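PDB 5IXP: extracellular solute-binding protein family 1 from Kribbella flavida, which probably binds a solute outside the membrane and delivers it to an ABC transporter for import into the cell. Local coordinates for residues S213-P217 and D230-T234. Numbering follows the deposited sequence.
Sequences SAKLP and DAFAT
Leu216 and Ala214 meet Phe232 and Ala231 in a small apolar contact. CD1 of Leu216 comes up to the edge of the Phe232 ring, near its plane, and lies 3.9 Å from Phe232 CE2 and just as close to CD2, so the methyl faces the CD2-CE2 bond at the ring's edge. Phe232 reaches this spot because its CG stands between the backbone N and the carbonyl carbon (chi1 51°). The same Leu216 CD1 also lies 4.3 Å from Ala231 CB, touching both neighbours. Beside it, Ala214 CB is 4.2 Å from Phe232 CD2, at an oblique angle to the ring, and 3.9 Å from Ala231 O.

No hydrogen bond joins the two segments. Within 213-217, Ser213 OG accepts from Lys215 N at 2.9 Å in an ST turn, with a moderately bent N-H...O angle of 149°; Asp371 OD1 is a second partner of that hydroxyl.

Both segments also bond to the chain at 162-165, backbone to backbone: Ala214 with Phe164, Leu216 with Asp165, and Ala231 with Ala162. The loop following helix 195-209 meets the segment on strand 232-238, which pairs antiparallel with strand 108-121. Helix 221-226 packs on both Leu216 and Ala231 through Ala226, and Phe227, just beyond it, meets the Phe232 ring edge-to-face.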
ATOM      1  N   SER A 213     -19.860  -8.004   5.256  1.00 16.93           N
ATOM      2  CA  SER A 213     -18.769  -8.543   4.455  1.00 16.36           C
ATOM      3  C   SER A 213     -19.291  -9.477   3.374  1.00 15.19           C
ATOM      4  O   SER A 213     -20.159 -10.313   3.627  1.00 17.80           O
ATOM      5  CB  SER A 213     -17.766  -9.308   5.322  1.00 17.08           C
ATOM      6  OG  SER A 213     -16.782  -9.928   4.505  1.00 16.72           O
ATOM      7  N   ALA A 214     -18.735  -9.348   2.175  1.00 15.34           N
ATOM      8  CA  ALA A 214     -19.008 -10.314   1.119  1.00 17.46           C
ATOM      9  C   ALA A 214     -18.196 -11.593   1.270  1.00 18.95           C
ATOM     10  O   ALA A 214     -18.447 -12.552   0.534  1.00 20.60           O
ATOM     11  CB  ALA A 214     -18.743  -9.684  -0.250  1.00 17.74           C
ATOM     12  N   LYS A 215     -17.240 -11.633   2.205  1.00 21.65           N
ATOM     13  CA  LYS A 215     -16.442 -12.830   2.497  1.00 21.82           C
ATOM     14  C   LYS A 215     -15.619 -13.291   1.296  1.00 22.64           C
ATOM     15  O   LYS A 215     -15.393 -14.493   1.110  1.00 28.21           O
ATOM     16  CB  LYS A 215     -17.321 -13.984   2.993  1.00 24.55           C
ATOM     17  CG  LYS A 215     -18.360 -13.595   4.027  1.00 22.12           C
ATOM     18  CD  LYS A 215     -19.415 -14.685   4.136  1.00 31.09           C
ATOM     19  CE  LYS A 215     -20.494 -14.318   5.123  1.00 36.99           C
ATOM     20  NZ  LYS A 215     -19.932 -14.224   6.492  1.00 43.87           N
ATOM     21  N   LEU A 216     -15.139 -12.359   0.479  1.00 21.51           N
ATOM     22  CA  LEU A 216     -14.417 -12.722  -0.732  1.00 21.64           C
ATOM     23  C   LEU A 216     -12.925 -12.494  -0.541  1.00 22.00           C
ATOM     24  O   LEU A 216     -12.500 -11.334  -0.408  1.00 21.97           O
ATOM     25  CB  LEU A 216     -14.925 -11.905  -1.908  1.00 22.27           C
ATOM     26  CG  LEU A 216     -16.366 -12.210  -2.285  1.00 21.37           C
ATOM     27  CD1 LEU A 216     -16.906 -11.074  -3.115  1.00 25.40           C
ATOM     28  CD2 LEU A 216     -16.416 -13.533  -3.051  1.00 21.55           C
ATOM     29  N   PRO A 217     -12.100 -13.538  -0.534  1.00 22.24           N
ATOM     30  CA  PRO A 217     -10.655 -13.345  -0.370  1.00 20.99           C
ATOM     31  C   PRO A 217     -10.078 -12.554  -1.533  1.00 20.96           C
ATOM     32  O   PRO A 217     -10.300 -12.880  -2.701  1.00 20.39           O
ATOM     33  CB  PRO A 217     -10.110 -14.779  -0.337  1.00 22.18           C
ATOM     34  CG  PRO A 217     -11.304 -15.627   0.025  1.00 24.92           C
ATOM     35  CD  PRO A 217     -12.452 -14.962  -0.649  1.00 24.46           C
ATOM     36  N   ASP A 230     -23.661  -7.552  -7.754  1.00 26.90           N
ATOM     37  CA  ASP A 230     -23.925  -6.579  -6.701  1.00 26.94           C
ATOM     38  C   ASP A 230     -23.364  -7.012  -5.348  1.00 23.25           C
ATOM     39  O   ASP A 230     -23.894  -6.601  -4.311  1.00 24.22           O
ATOM     40  CB  ASP A 230     -25.431  -6.323  -6.592  1.00 29.22           C
ATOM     41  CG  ASP A 230     -26.018  -5.726  -7.860  1.00 29.97           C
ATOM     42  OD1 ASP A 230     -25.239  -5.229  -8.707  1.00 27.64           O
ATOM     43  OD2 ASP A 230     -27.262  -5.748  -8.004  1.00 29.72           O
ATOM     44  N   ALA A 231     -22.290  -7.812  -5.334  1.00 22.07           N
ATOM     45  CA  ALA A 231     -21.848  -8.459  -4.098  1.00 19.22           C
ATOM     46  C   ALA A 231     -21.404  -7.457  -3.030  1.00 18.96           C
ATOM     47  O   ALA A 231     -21.655  -7.676  -1.838  1.00 20.47           O
ATOM     48  CB  ALA A 231     -20.720  -9.443  -4.389  1.00 21.30           C
ATOM     49  N   PHE A 232     -20.715  -6.379  -3.415  1.00 19.03           N
ATOM     50  CA  PHE A 232     -20.272  -5.411  -2.409  1.00 19.12           C
ATOM     51  C   PHE A 232     -20.309  -3.995  -2.973  1.00 20.69           C
ATOM     52  O   PHE A 232     -20.143  -3.785  -4.178  1.00 19.01           O
ATOM     53  CB  PHE A 232     -18.862  -5.734  -1.871  1.00 18.63           C
ATOM     54  CG  PHE A 232     -17.832  -5.951  -2.941  1.00 18.71           C
ATOM     55  CD1 PHE A 232     -17.099  -4.889  -3.448  1.00 20.74           C
ATOM     56  CD2 PHE A 232     -17.584  -7.227  -3.436  1.00 20.64           C
ATOM     57  CE1 PHE A 232     -16.135  -5.099  -4.440  1.00 19.04           C
ATOM     58  CE2 PHE A 232     -16.629  -7.439  -4.429  1.00 20.10           C
ATOM     59  CZ  PHE A 232     -15.904  -6.370  -4.930  1.00 20.21           C
ATOM     60  N   ALA A 233     -20.501  -3.018  -2.073  1.00 18.97           N
ATOM     61  CA  ALA A 233     -20.779  -1.642  -2.469  1.00 16.73           C
ATOM     62  C   ALA A 233     -19.632  -0.663  -2.249  1.00 18.32           C
ATOM     63  O   ALA A 233     -19.682   0.437  -2.813  1.00 17.77           O
ATOM     64  CB  ALA A 233     -22.014  -1.105  -1.721  1.00 15.83           C
ATOM     65  N   THR A 234     -18.626  -1.002  -1.433  1.00 14.04           N
ATOM     66  CA  THR A 234     -17.492  -0.111  -1.191  1.00 13.59           C
ATOM     67  C   THR A 234     -16.194  -0.910  -1.129  1.00 17.62           C
ATOM     68  O   THR A 234     -16.193  -2.122  -0.892  1.00 18.22           O
ATOM     69  CB  THR A 234     -17.610   0.676   0.123  1.00 15.24           C
ATOM     70  OG1 THR A 234     -17.420  -0.222   1.229  1.00 15.63           O
ATOM     71  CG2 THR A 234     -18.973   1.372   0.258  1.00 15.46           C
TER